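Local structure of transglutaminase elicitor (Phytophthora sojae, 3TW5) at residues 19-24 against 205-210; 40-45 against 125-130; 48-53 against 77-82; 273-278 against 304-309. The protein catalyses, as a transglutaminase, the cross-linking of glutamine side chains to amines, and probably acts as an elicitor recognised by the innate immunity of host plants. The protein carries 1 engineered substitution. All coordinates share one frame; numbering follows the deposited sequence.

Interaction 1 of 4, residues 19-24 against 205-210; sequences MEMTLK and FHIASA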
loop_
_atom_site.group_PDB
_atom_site.type_symbol
_atom_site.label_atom_id
_atom_site.label_comp_id
_atom_site.label_asym_id
_atom_site.label_seq_id
_atom_site.Cartn_x
_atom_site.Cartn_y
_atom_site.Cartn_z
ATOM N N MET A 19 10.748 -17.543 11.698
ATOM C CA MET A 19 9.297 -17.344 11.696
ATOM C C MET A 19 8.619 -18.460 12.487
ATOM O O MET A 19 9.044 -19.617 12.422
ATOM C CB MET A 19 8.744 -17.322 10.264
ATOM C CG MET A 19 9.224 -16.173 9.372
ATOM S SD MET A 19 8.634 -14.528 9.831
ATOM C CE MET A 19 9.997 -13.928 10.827
ATOM N N GLU A 20 7.571 -18.118 13.234
ATOM C CA GLU A 20 6.793 -19.134 13.940
ATOM C C GLU A 20 5.891 -19.870 12.948
ATOM O O GLU A 20 5.138 -19.247 12.198
ATOM C CB GLU A 20 5.983 -18.524 15.093
ATOM C CG GLU A 20 5.183 -19.541 15.916
ATOM C CD GLU A 20 6.043 -20.669 16.474
ATOM O OE1 GLU A 20 6.771 -20.435 17.463
ATOM O OE2 GLU A 20 5.985 -21.793 15.927
ATOM N N MET A 21 5.986 -21.197 12.951
ATOM C CA MET A 21 5.313 -22.029 11.956
ATOM C C MET A 21 4.275 -22.966 12.580
ATOM O O MET A 21 3.512 -23.619 11.863
ATOM C CB MET A 21 6.344 -22.842 11.168
ATOM C CG MET A 21 7.488 -22.025 10.577
ATOM S SD MET A 21 7.200 -21.474 8.887
ATOM C CE MET A 21 7.665 -22.941 7.968
ATOM N N THR A 22 4.258 -23.032 13.910
ATOM C CA THR A 22 3.290 -23.848 14.643
ATOM C C THR A 22 2.028 -23.028 14.891
ATOM O O THR A 22 2.050 -22.049 15.645
ATOM C CB THR A 22 3.874 -24.370 15.979
ATOM O OG1 THR A 22 5.093 -25.078 15.726
ATOM C CG2 THR A 22 2.895 -25.305 16.672
ATOM N N LEU A 23 0.933 -23.440 14.253
ATOM C CA LEU A 23 -0.322 -22.683 14.260
ATOM C C LEU A 23 -0.805 -22.289 15.655
ATOM O O LEU A 23 -1.191 -21.140 15.871
ATOM C CB LEU A 23 -1.415 -23.452 13.510
ATOM C CG LEU A 23 -2.821 -22.846 13.401
ATOM C CD1 LEU A 23 -2.819 -21.459 12.766
ATOM C CD2 LEU A 23 -3.721 -23.783 12.619
ATOM N N LYS A 24 -0.775 -23.241 16.590
ATOM C CA LYS A 24 -1.261 -23.022 17.960
ATOM C C LYS A 24 -0.436 -21.982 18.728
ATOM O O LYS A 24 -0.915 -21.405 19.708
ATOM C CB LYS A 24 -1.307 -24.343 18.736
ATOM N N PHE A 205 0.589 -16.536 3.551
ATOM C CA PHE A 205 -0.206 -15.381 3.964
ATOM C C PHE A 205 -0.406 -15.345 5.483
ATOM O O PHE A 205 -0.113 -14.333 6.125
ATOM C CB PHE A 205 -1.555 -15.350 3.232
ATOM C CG PHE A 205 -2.488 -14.271 3.718
ATOM C CD1 PHE A 205 -2.266 -12.937 3.389
ATOM C CD2 PHE A 205 -3.587 -14.589 4.506
ATOM C CE1 PHE A 205 -3.128 -11.939 3.842
ATOM C CE2 PHE A 205 -4.450 -13.597 4.962
ATOM C CZ PHE A 205 -4.218 -12.271 4.628
ATOM N N HIS A 206 -0.892 -16.453 6.045
ATOM C CA HIS A 206 -1.148 -16.552 7.484
ATOM C C HIS A 206 0.136 -16.400 8.295
ATOM O O HIS A 206 0.192 -15.579 9.208
ATOM C CB HIS A 206 -1.856 -17.871 7.831
ATOM C CG HIS A 206 -2.412 -17.917 9.223
ATOM N ND1 HIS A 206 -3.694 -17.509 9.528
ATOM C CD2 HIS A 206 -1.861 -18.326 10.391
ATOM C CE1 HIS A 206 -3.907 -17.663 10.824
ATOM N NE2 HIS A 206 -2.811 -18.157 11.371
ATOM N N ILE A 207 1.160 -17.178 7.944
ATOM C CA ILE A 207 2.449 -17.152 8.645
ATOM C C ILE A 207 3.059 -15.745 8.662
ATOM O O ILE A 207 3.484 -15.265 9.713
ATOM C CB ILE A 207 3.452 -18.180 8.048
ATOM C CG1 ILE A 207 2.971 -19.611 8.318
ATOM C CG2 ILE A 207 4.860 -17.973 8.618
ATOM C CD1 ILE A 207 3.602 -20.661 7.422
ATOM N N ALA A 208 3.078 -15.089 7.503
ATOM C CA ALA A 208 3.615 -13.735 7.382
ATOM C C ALA A 208 2.800 -12.726 8.186
ATOM O O ALA A 208 3.362 -11.965 8.970
ATOM C CB ALA A 208 3.697 -13.316 5.915
ATOM N N SER A 209 1.479 -12.738 7.998
ATOM C CA SER A 209 0.585 -11.777 8.651
ATOM C C SER A 209 0.628 -11.880 10.169
ATOM O O SER A 209 0.653 -10.864 10.860
ATOM C CB SER A 209 -0.852 -11.945 8.156
ATOM O OG SER A 209 -0.934 -11.802 6.748
ATOM N N ALA A 210 0.650 -13.109 10.677
ATOM C CA ALA A 210 0.670 -13.358 12.118
ATOM C C ALA A 210 2.002 -12.964 12.761
ATOM O O ALA A 210 2.020 -12.351 13.828
ATOM C CB ALA A 210 0.338 -14.818 12.414
#
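Ile207 of helix 202-215 meets three consecutive loop residues, Met19 to Met21, and 78 Å² of it is buried by the loop segment, more than of any other residue here. Its contacts are shared between two branches. CG2 lies against the main chain, 3.8 Å from Glu20 O, and is 4.3 Å from Met19 CB. CD1, ending the longer branch, meets Met21 SD at 4.0 Å. Met21 gets there with CG beside its own backbone N (chi1 -52°) and a chain bent again further out, and the two side chains cross obliquely.

A second kind of contact joins an aliphatic group to an imidazole. Leu23 CD1 approaches His206 NE2 to 3.6 Å, the side chains meeting at about a right angle. The other ring nitrogen, ND1, is hydrogen-bonded to Tyr306 OH.

Some hydrogen bonds shape each segment separately. Glu20 OE2 accepts from Thr22 N through its anti lone pair (2.9 Å, 161°), bracing the turn, while Met21 N adds a weak bond. In the helix, Ser209 N and Ser209 OG reach Phe205 O from opposite faces of its plane. Asn211, one residue past 205-210, links loop to helix: its OD1 accepts from Glu20 N and its ND2 bonds Ile207 O.

His206 and Leu23 both touch Leu308 of strand 299-310, so the arrangement is an irregular loop packed beside a helix that lies against an antiparallel sheet.

Interaction 2 of 4, residues 40-45 against 125-130; sequences PYWPTY and FGISHA. Engineered in segment 125-130: Ser128 (natural residue Cys).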
loop_
_atom_site.group_PDB
_atom_site.type_symbol
_atom_site.label_atom_id
_atom_site.label_comp_id
_atom_site.label_asym_id
_atom_site.label_seq_id
_atom_site.Cartn_x
_atom_site.Cartn_y
_atom_site.Cartn_z
ATOM N N PRO A 40 -3.850 10.237 -0.365
ATOM C CA PRO A 40 -4.246 9.787 -1.694
ATOM C C PRO A 40 -3.094 9.172 -2.479
ATOM O O PRO A 40 -1.936 9.252 -2.061
ATOM C CB PRO A 40 -4.724 11.071 -2.370
ATOM C CG PRO A 40 -3.994 12.158 -1.690
ATOM C CD PRO A 40 -3.518 11.669 -0.347
ATOM N N TYR A 41 -3.430 8.557 -3.607
ATOM C CA TYR A 41 -2.439 7.979 -4.502
ATOM C C TYR A 41 -2.035 8.984 -5.584
ATOM O O TYR A 41 -1.423 8.612 -6.588
ATOM C CB TYR A 41 -2.955 6.665 -5.107
ATOM C CG TYR A 41 -4.102 6.813 -6.085
ATOM C CD1 TYR A 41 -3.899 6.643 -7.456
ATOM C CD2 TYR A 41 -5.394 7.109 -5.642
ATOM C CE1 TYR A 41 -4.952 6.768 -8.366
ATOM C CE2 TYR A 41 -6.455 7.243 -6.542
ATOM C CZ TYR A 41 -6.228 7.067 -7.899
ATOM O OH TYR A 41 -7.272 7.198 -8.787
ATOM N N TRP A 42 -2.387 10.252 -5.360
ATOM C CA TRP A 42 -2.018 11.377 -6.230
ATOM C C TRP A 42 -2.014 11.004 -7.708
ATOM O O TRP A 42 -0.955 10.950 -8.333
ATOM C CB TRP A 42 -0.675 11.970 -5.794
ATOM C CG TRP A 42 -0.711 12.433 -4.377
ATOM C CD1 TRP A 42 -0.191 11.791 -3.291
ATOM C CD2 TRP A 42 -1.336 13.622 -3.882
ATOM N NE1 TRP A 42 -0.439 12.515 -2.150
ATOM C CE2 TRP A 42 -1.141 13.643 -2.483
ATOM C CE3 TRP A 42 -2.037 14.676 -4.485
ATOM C CZ2 TRP A 42 -1.623 14.679 -1.674
ATOM C CZ3 TRP A 42 -2.513 15.705 -3.682
ATOM C CH2 TRP A 42 -2.303 15.699 -2.290
ATOM N N PRO A 43 -3.210 10.754 -8.269
ATOM C CA PRO A 43 -3.360 10.155 -9.592
ATOM C C PRO A 43 -2.642 10.927 -10.693
ATOM O O PRO A 43 -2.530 12.155 -10.631
ATOM C CB PRO A 43 -4.873 10.187 -9.829
ATOM C CG PRO A 43 -5.474 10.367 -8.498
ATOM C CD PRO A 43 -4.509 11.176 -7.719
ATOM N N THR A 44 -2.164 10.185 -11.686
ATOM C CA THR A 44 -1.478 10.745 -12.844
ATOM C C THR A 44 -2.434 11.608 -13.671
ATOM O O THR A 44 -2.068 12.696 -14.115
ATOM C CB THR A 44 -0.873 9.615 -13.716
ATOM O OG1 THR A 44 -0.014 8.798 -12.912
ATOM C CG2 THR A 44 -0.077 10.172 -14.884
ATOM N N TYR A 45 -3.664 11.125 -13.848
ATOM C CA TYR A 45 -4.658 11.807 -14.679
ATOM C C TYR A 45 -5.074 13.180 -14.129
ATOM O O TYR A 45 -5.679 13.981 -14.844
ATOM C CB TYR A 45 -5.880 10.907 -14.917
ATOM C CG TYR A 45 -6.964 11.040 -13.876
ATOM C CD1 TYR A 45 -8.051 11.895 -14.080
ATOM C CD2 TYR A 45 -6.907 10.319 -12.687
ATOM C CE1 TYR A 45 -9.050 12.028 -13.123
ATOM C CE2 TYR A 45 -7.903 10.441 -11.725
ATOM C CZ TYR A 45 -8.969 11.299 -11.949
ATOM O OH TYR A 45 -9.951 11.424 -11.000
ATOM N N PHE A 125 -3.770 4.987 -12.578
ATOM C CA PHE A 125 -2.352 5.359 -12.601
ATOM C C PHE A 125 -2.055 6.336 -11.470
ATOM O O PHE A 125 -2.724 7.363 -11.343
ATOM C CB PHE A 125 -2.000 6.021 -13.938
ATOM C CG PHE A 125 -1.780 5.058 -15.077
ATOM C CD1 PHE A 125 -1.104 5.478 -16.218
ATOM C CD2 PHE A 125 -2.236 3.742 -15.020
ATOM C CE1 PHE A 125 -0.891 4.608 -17.286
ATOM C CE2 PHE A 125 -2.023 2.864 -16.083
ATOM C CZ PHE A 125 -1.349 3.298 -17.216
ATOM N N GLY A 126 -1.062 6.012 -10.648
ATOM C CA GLY A 126 -0.700 6.860 -9.517
ATOM C C GLY A 126 0.533 6.402 -8.763
ATOM O O GLY A 126 1.369 5.670 -9.296
ATOM N N ILE A 127 0.641 6.843 -7.514
ATOM C CA ILE A 127 1.798 6.539 -6.677
ATOM C C ILE A 127 1.407 5.874 -5.350
ATOM O O ILE A 127 1.936 6.215 -4.287
ATOM C CB ILE A 127 2.684 7.796 -6.433
ATOM C CG1 ILE A 127 1.852 8.958 -5.878
ATOM C CG2 ILE A 127 3.395 8.207 -7.717
ATOM C CD1 ILE A 127 2.669 10.017 -5.174
ATOM N N SER A 128 0.480 4.919 -5.422
ATOM C CA SER A 128 0.054 4.154 -4.246
ATOM C C SER A 128 1.212 3.340 -3.675
ATOM O O SER A 128 1.290 3.120 -2.465
ATOM C CB SER A 128 -1.112 3.227 -4.596
ATOM O OG SER A 128 -0.704 2.205 -5.488
ATOM N N HIS A 129 2.101 2.905 -4.567
ATOM C CA HIS A 129 3.317 2.173 -4.209
ATOM C C HIS A 129 4.292 3.041 -3.414
ATOM O O HIS A 129 5.181 2.524 -2.738
ATOM C CB HIS A 129 4.008 1.672 -5.475
ATOM C CG HIS A 129 4.404 2.768 -6.415
ATOM N ND1 HIS A 129 3.602 3.183 -7.456
ATOM C CD2 HIS A 129 5.512 3.547 -6.459
ATOM C CE1 HIS A 129 4.201 4.166 -8.105
ATOM N NE2 HIS A 129 5.360 4.407 -7.519
ATOM N N ALA A 130 4.123 4.357 -3.518
ATOM C CA ALA A 130 4.985 5.319 -2.841
ATOM C C ALA A 130 4.366 5.837 -1.544
ATOM O O ALA A 130 5.073 6.035 -0.552
ATOM C CB ALA A 130 5.310 6.468 -3.770
#
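Ile127 and Tyr41 both hold their gamma carbon between backbone N and carbonyl carbon, and these torsions bring the key groups together. For Ile127 (chi1 54°) this places CG1 3.4 Å from Tyr41 O, and the extended second torsion carries CD1 onward to Trp42 CD1 at 3.9 Å. For Tyr41 (chi1 69°) it places CG, and chi2 then turns one ring edge to the other backbone: CE1 lies 3.8 Å from Phe125 O, near the ring plane, with Gly126 CA at the same edge. Tyr41 OH is hydrogen-bonded to Thr123 O, just before the partner segment, which helps fix the ring.

The backbones run nearly antiparallel, with end-to-end directions 156° apart, and two hydrogen bonds join them. Ile127 N donates to Tyr41 O at 2.9 Å and is almost straight. Thr44 N donates to Phe125 O at 2.9 Å from above the carbonyl plane. Beyond this second bond, Thr44 OG1 packs 3.6 Å from Phe125 CB and makes a weak hydrogen bond to Asn83 O.

Ser128, an engineered residue where the natural chain has cysteine, begins helix 128-137, and its CB lies 3.9 Å from Tyr41 CB. Its location is consistent with the papain-like arrangement of this clan, in which a nucleophilic cysteine opens a helix.

Chemically, the two main-chain bonds, from Ile127 N and to Phe125 O, fix the register of the segments just before the helix, with the Tyr41 ring edge, Trp42 against Ile127, and Thr44 packing beside them.

Interaction 3 of 4, residues 48-53 against 77-82; sequences SINVQW and DAVSKK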
loop_
_atom_site.group_PDB
_atom_site.type_symbol
_atom_site.label_atom_id
_atom_site.label_comp_id
_atom_site.label_asym_id
_atom_site.label_seq_id
_atom_site.Cartn_x
_atom_site.Cartn_y
_atom_site.Cartn_z
ATOM N N SER A 48 -0.613 14.444 -10.937
ATOM C CA SER A 48 0.104 14.123 -9.698
ATOM C C SER A 48 -0.109 15.161 -8.590
ATOM O O SER A 48 -1.247 15.503 -8.276
ATOM C CB SER A 48 1.599 13.904 -9.977
ATOM O OG SER A 48 2.280 13.456 -8.817
ATOM N N ILE A 49 0.984 15.659 -8.016
ATOM C CA ILE A 49 0.914 16.589 -6.889
ATOM C C ILE A 49 0.751 18.047 -7.322
ATOM O O ILE A 49 0.738 18.952 -6.487
ATOM C CB ILE A 49 2.120 16.431 -5.918
ATOM C CG1 ILE A 49 3.440 16.825 -6.593
ATOM C CG2 ILE A 49 2.174 15.007 -5.368
ATOM C CD1 ILE A 49 4.530 17.236 -5.617
ATOM N N ASN A 50 0.624 18.264 -8.630
ATOM C CA ASN A 50 0.275 19.575 -9.180
ATOM C C ASN A 50 -1.195 19.915 -8.938
ATOM O O ASN A 50 -1.606 21.065 -9.098
ATOM C CB ASN A 50 0.557 19.632 -10.686
ATOM C CG ASN A 50 2.015 19.893 -11.012
ATOM O OD1 ASN A 50 2.830 20.181 -10.139
ATOM N ND2 ASN A 50 2.345 19.801 -12.291
ATOM N N VAL A 51 -1.980 18.905 -8.563
ATOM C CA VAL A 51 -3.414 19.071 -8.332
ATOM C C VAL A 51 -3.691 20.009 -7.161
ATOM O O VAL A 51 -2.993 19.975 -6.140
ATOM C CB VAL A 51 -4.131 17.705 -8.128
ATOM C CG1 VAL A 51 -3.768 17.074 -6.789
ATOM C CG2 VAL A 51 -5.639 17.864 -8.257
ATOM N N GLN A 52 -4.695 20.863 -7.338
ATOM C CA GLN A 52 -5.200 21.687 -6.253
ATOM C C GLN A 52 -6.269 20.892 -5.507
ATOM O O GLN A 52 -7.450 20.933 -5.859
ATOM C CB GLN A 52 -5.750 23.013 -6.785
ATOM C CG GLN A 52 -4.685 23.908 -7.412
ATOM C CD GLN A 52 -5.246 25.216 -7.936
ATOM O OE1 GLN A 52 -5.548 25.342 -9.122
ATOM N NE2 GLN A 52 -5.389 26.198 -7.053
ATOM N N TRP A 53 -5.830 20.143 -4.498
ATOM C CA TRP A 53 -6.722 19.325 -3.673
ATOM C C TRP A 53 -7.635 20.209 -2.820
ATOM O O TRP A 53 -8.767 19.833 -2.506
ATOM C CB TRP A 53 -5.913 18.371 -2.784
ATOM C CG TRP A 53 -4.966 19.076 -1.859
ATOM C CD1 TRP A 53 -3.697 19.481 -2.142
ATOM C CD2 TRP A 53 -5.221 19.470 -0.506
ATOM N NE1 TRP A 53 -3.141 20.101 -1.052
ATOM C CE2 TRP A 53 -4.054 20.108 -0.031
ATOM C CE3 TRP A 53 -6.320 19.345 0.353
ATOM C CZ2 TRP A 53 -3.953 20.623 1.265
ATOM C CZ3 TRP A 53 -6.219 19.854 1.644
ATOM C CH2 TRP A 53 -5.042 20.487 2.085
ATOM N N ASP A 77 6.214 21.645 -14.150
ATOM C CA ASP A 77 6.412 20.969 -15.430
ATOM C C ASP A 77 7.263 19.716 -15.267
ATOM O O ASP A 77 7.048 18.720 -15.963
ATOM C CB ASP A 77 7.048 21.909 -16.459
ATOM C CG ASP A 77 6.062 22.922 -17.022
ATOM O OD1 ASP A 77 6.511 23.844 -17.732
ATOM O OD2 ASP A 77 4.844 22.808 -16.755
ATOM N N ALA A 78 8.225 19.776 -14.348
ATOM C CA ALA A 78 9.069 18.631 -14.026
ATOM C C ALA A 78 8.237 17.527 -13.394
ATOM O O ALA A 78 8.362 16.359 -13.764
ATOM C CB ALA A 78 10.190 19.043 -13.103
ATOM N N VAL A 79 7.385 17.915 -12.444
ATOM C CA VAL A 79 6.447 17.005 -11.798
ATOM C C VAL A 79 5.564 16.323 -12.844
ATOM O O VAL A 79 5.376 15.108 -12.809
ATOM C CB VAL A 79 5.580 17.745 -10.746
ATOM C CG1 VAL A 79 4.410 16.888 -10.280
ATOM C CG2 VAL A 79 6.431 18.164 -9.560
ATOM N N SER A 80 5.048 17.109 -13.785
ATOM C CA SER A 80 4.151 16.587 -14.809
ATOM C C SER A 80 4.840 15.649 -15.804
ATOM O O SER A 80 4.237 14.679 -16.264
ATOM C CB SER A 80 3.457 17.731 -15.547
ATOM O OG SER A 80 2.409 17.234 -16.359
ATOM N N LYS A 81 6.098 15.943 -16.132
ATOM C CA LYS A 81 6.851 15.148 -17.103
ATOM C C LYS A 81 7.222 13.770 -16.558
ATOM O O LYS A 81 7.299 12.804 -17.313
ATOM C CB LYS A 81 8.107 15.893 -17.563
ATOM N N LYS A 82 7.448 13.686 -15.250
ATOM C CA LYS A 82 7.842 12.429 -14.618
ATOM C C LYS A 82 6.647 11.651 -14.077
ATOM O O LYS A 82 6.596 10.426 -14.192
ATOM C CB LYS A 82 8.849 12.676 -13.488
ATOM C CG LYS A 82 10.037 13.559 -13.864
ATOM C CD LYS A 82 11.127 12.793 -14.603
ATOM C CE LYS A 82 12.289 13.712 -14.960
ATOM N NZ LYS A 82 13.332 13.002 -15.743
#
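Val79, near the C-terminal end of helix 72-82, packs against the short 3-10 turn 49-50 and the serine before it, a helix-to-turn contact in the helical part of the fold. Its CG1, anti to the backbone N, takes most of the contact. Ile49 CG1 meets it at 3.8 Å, the two side chains crossing at about a right angle, and Ser48 CB adds a more distant touch at 4.1 Å.

Asn50 comes at Val79 tip to tip. Its CG stands beside the backbone N (chi1 -81°), and its amide oxygen OD1 lies 3.7 Å from Val79 CG1. The same amide turns ND2 toward the next helix residue, 4.0 Å from Ser80 CB. Asn50 ND2 hydrogen-bonds to Asp47 OD1 and Met76 O, which fixes the amide on its donor side, and Ser80 OG bonds Asp47 OD2 and Asp86 N, so that Asp47, one residue before the loop segment, grips both segments with its two oxygens and supplies a polar link beside the Val79 packing.

Five touching residues are all buried. The turn lies among three helices, since besides helix 72-82 it meets helix 154-167, where Leu163 receives Ser48 and Ile49 and Ala159 receives Ile49 as well, and helix 60-67, whose Ala61 packs on Ile49 and Asn50.

Interaction 4 of 4, residues 273-278 against 304-309; sequences VKSRLS and YYYLLE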
loop_
_atom_site.group_PDB
_atom_site.type_symbol
_atom_site.label_atom_id
_atom_site.label_comp_id
_atom_site.label_asym_id
_atom_site.label_seq_id
_atom_site.Cartn_x
_atom_site.Cartn_y
_atom_site.Cartn_z
ATOM N N VAL A 273 -9.621 -21.742 8.399
ATOM C CA VAL A 273 -9.370 -20.438 8.994
ATOM C C VAL A 273 -10.142 -19.358 8.254
ATOM O O VAL A 273 -10.163 -19.323 7.024
ATOM C CB VAL A 273 -7.855 -20.091 9.030
ATOM C CG1 VAL A 273 -7.618 -18.725 9.675
ATOM C CG2 VAL A 273 -7.072 -21.164 9.775
ATOM N N LYS A 274 -10.801 -18.504 9.027
ATOM C CA LYS A 274 -11.379 -17.275 8.520
ATOM C C LYS A 274 -10.697 -16.130 9.251
ATOM O O LYS A 274 -10.742 -16.052 10.484
ATOM C CB LYS A 274 -12.887 -17.248 8.761
ATOM C CG LYS A 274 -13.550 -15.896 8.506
ATOM C CD LYS A 274 -15.034 -15.954 8.836
ATOM C CE LYS A 274 -15.645 -14.572 8.893
ATOM N NZ LYS A 274 -17.110 -14.632 9.097
ATOM N N SER A 275 -10.047 -15.257 8.484
ATOM C CA SER A 275 -9.293 -14.135 9.041
ATOM C C SER A 275 -9.542 -12.868 8.243
ATOM O O SER A 275 -9.961 -12.929 7.087
ATOM C CB SER A 275 -7.797 -14.452 9.079
ATOM O OG SER A 275 -7.306 -14.752 7.786
ATOM N N ARG A 276 -9.285 -11.722 8.867
ATOM C CA ARG A 276 -9.491 -10.433 8.220
ATOM C C ARG A 276 -8.219 -9.595 8.217
ATOM O O ARG A 276 -7.568 -9.419 9.251
ATOM C CB ARG A 276 -10.653 -9.678 8.874
ATOM C CG ARG A 276 -10.621 -8.163 8.698
ATOM C CD ARG A 276 -11.888 -7.521 9.214
ATOM N NE ARG A 276 -12.877 -7.394 8.149
ATOM C CZ ARG A 276 -13.253 -6.239 7.609
ATOM N NH1 ARG A 276 -12.736 -5.092 8.044
ATOM N NH2 ARG A 276 -14.157 -6.229 6.637
ATOM N N LEU A 277 -7.874 -9.094 7.035
ATOM C CA LEU A 277 -6.785 -8.146 6.873
ATOM C C LEU A 277 -7.368 -6.739 6.862
ATOM O O LEU A 277 -8.412 -6.501 6.256
ATOM C CB LEU A 277 -6.028 -8.428 5.573
ATOM C CG LEU A 277 -4.655 -7.781 5.370
ATOM C CD1 LEU A 277 -3.650 -8.291 6.390
ATOM C CD2 LEU A 277 -4.159 -8.039 3.956
ATOM N N SER A 278 -6.702 -5.813 7.543
ATOM C CA SER A 278 -7.184 -4.437 7.636
ATOM C C SER A 278 -6.145 -3.453 7.112
ATOM O O SER A 278 -5.003 -3.444 7.571
ATOM C CB SER A 278 -7.559 -4.095 9.079
ATOM O OG SER A 278 -8.425 -5.076 9.622
ATOM N N TYR A 304 -10.838 -13.483 4.528
ATOM C CA TYR A 304 -10.207 -14.512 3.717
ATOM C C TYR A 304 -10.447 -15.871 4.344
ATOM O O TYR A 304 -10.360 -16.032 5.563
ATOM C CB TYR A 304 -8.708 -14.242 3.556
ATOM C CG TYR A 304 -8.407 -12.925 2.882
ATOM C CD1 TYR A 304 -8.644 -12.749 1.517
ATOM C CD2 TYR A 304 -7.898 -11.850 3.608
ATOM C CE1 TYR A 304 -8.377 -11.537 0.893
ATOM C CE2 TYR A 304 -7.625 -10.631 2.992
ATOM C CZ TYR A 304 -7.867 -10.484 1.635
ATOM O OH TYR A 304 -7.600 -9.284 1.017
ATOM N N TYR A 305 -10.755 -16.841 3.495
ATOM C CA TYR A 305 -11.123 -18.178 3.931
ATOM C C TYR A 305 -10.161 -19.169 3.300
ATOM O O TYR A 305 -9.974 -19.177 2.081
ATOM C CB TYR A 305 -12.570 -18.491 3.528
ATOM C CG TYR A 305 -13.527 -17.338 3.752
ATOM C CD1 TYR A 305 -14.207 -17.193 4.962
ATOM C CD2 TYR A 305 -13.740 -16.382 2.756
ATOM C CE1 TYR A 305 -15.079 -16.130 5.172
ATOM C CE2 TYR A 305 -14.606 -15.315 2.956
ATOM C CZ TYR A 305 -15.273 -15.194 4.165
ATOM O OH TYR A 305 -16.133 -14.135 4.359
ATOM N N TYR A 306 -9.547 -19.997 4.136
ATOM C CA TYR A 306 -8.566 -20.959 3.664
ATOM C C TYR A 306 -8.414 -22.162 4.584
ATOM O O TYR A 306 -8.662 -22.079 5.790
ATOM C CB TYR A 306 -7.205 -20.282 3.431
ATOM C CG TYR A 306 -6.738 -19.355 4.537
ATOM C CD1 TYR A 306 -7.078 -18.002 4.533
ATOM C CD2 TYR A 306 -5.936 -19.829 5.577
ATOM C CE1 TYR A 306 -6.645 -17.146 5.543
ATOM C CE2 TYR A 306 -5.495 -18.980 6.591
ATOM C CZ TYR A 306 -5.853 -17.641 6.567
ATOM O OH TYR A 306 -5.417 -16.804 7.566
ATOM N N LEU A 307 -8.024 -23.285 3.991
ATOM C CA LEU A 307 -7.635 -24.469 4.740
ATOM C C LEU A 307 -6.130 -24.434 4.931
ATOM O O LEU A 307 -5.388 -24.291 3.962
ATOM C CB LEU A 307 -8.012 -25.747 3.978
ATOM C CG LEU A 307 -9.475 -26.147 3.769
ATOM C CD1 LEU A 307 -9.556 -27.291 2.769
ATOM C CD2 LEU A 307 -10.143 -26.530 5.087
ATOM N N LEU A 308 -5.681 -24.550 6.173
ATOM C CA LEU A 308 -4.257 -24.695 6.451
ATOM C C LEU A 308 -3.908 -26.169 6.622
ATOM O O LEU A 308 -4.648 -26.919 7.266
ATOM C CB LEU A 308 -3.853 -23.901 7.695
ATOM C CG LEU A 308 -3.823 -22.373 7.607
ATOM C CD1 LEU A 308 -3.390 -21.781 8.939
ATOM C CD2 LEU A 308 -2.905 -21.894 6.491
ATOM N N GLU A 309 -2.790 -26.581 6.032
ATOM C CA GLU A 309 -2.321 -27.958 6.152
ATOM C C GLU A 309 -1.321 -28.088 7.293
ATOM O O GLU A 309 -0.336 -27.348 7.357
ATOM C CB GLU A 309 -1.697 -28.435 4.845
ATOM C CG GLU A 309 -2.675 -28.522 3.692
ATOM C CD GLU A 309 -1.994 -28.448 2.342
ATOM O OE1 GLU A 309 -0.751 -28.528 2.293
ATOM O OE2 GLU A 309 -2.701 -28.309 1.325
#
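Val273 and Tyr306 form a hydrogen-bonded pair between strands 269-280 and 299-310, neighbours in a large antiparallel sheet. Val273 N donates to Tyr306 O at 2.8 Å and Tyr306 N returns a bond to Val273 O at 3.0 Å, both nearly along the C=O axis. Ser275 and Tyr304 make the next such pair, and Lys274 with Tyr305 is the non-hydrogen-bonded pair between them. The strand axes approach to 5.0 Å with their directions 144° apart, a clear departure from exact antiparallel that indicates twist.

Side chains of Val273, Ser275, Tyr304 and Tyr306 share one face. Tyr306 chi1 of 46° puts CG between backbone N and carbonyl carbon, and its ring reaches over to the other strand. Val273 CB lies 3.6 Å from Tyr306 CE2, and the Val273 carbonyl oxygen sits over the centre of the ring. Toward one end Leu277 CB meets the edge of Tyr304 at CE2, in the ring plane at 3.8 Å; toward the other Val273 CG2 touches Leu308 CD1. On the other face, Lys274 lies side by side with Tyr305, CD 3.7 Å from CE1, and makes a cation-pi contact with Tyr303.

Helix 202-215 covers the face of Val273, Tyr304 and Tyr306: Phe205 meets Tyr304 edge to face, and His206 packs on Val273. Strand 232-246 pairs with 269-280 on its other side. The buried Tyr306 OH, which has His206 ND1 as a second partner, is hydrogen-bonded to Ser275 OG at 2.8 Å, and either hydroxyl may donate.

From the N terminus, the loop 19-24 packs on helix 202-215, so interaction 1 closes a long loop of 180 residues. Inside it nests interaction 2, joining 40-45 to the start of helix 128-137, and inside that interaction 3, joining 48-53 to helix 72-82. Interaction 4 follows in series, pairing two strands of the large sheet across 25 intervening residues. Interactions 2 and 3 touch around the loop between strand 29-31 and helix 60-67, through Trp42 on Val51 and Ile49 and a probable hydrogen bond between Pro43 O and Ser48 N. Interactions 1 and 4 touch where helix 202-215 lies on the sheet. Interactions 1 and 3 sit on opposite sides of the chain's centre, their centres about 42 Å apart.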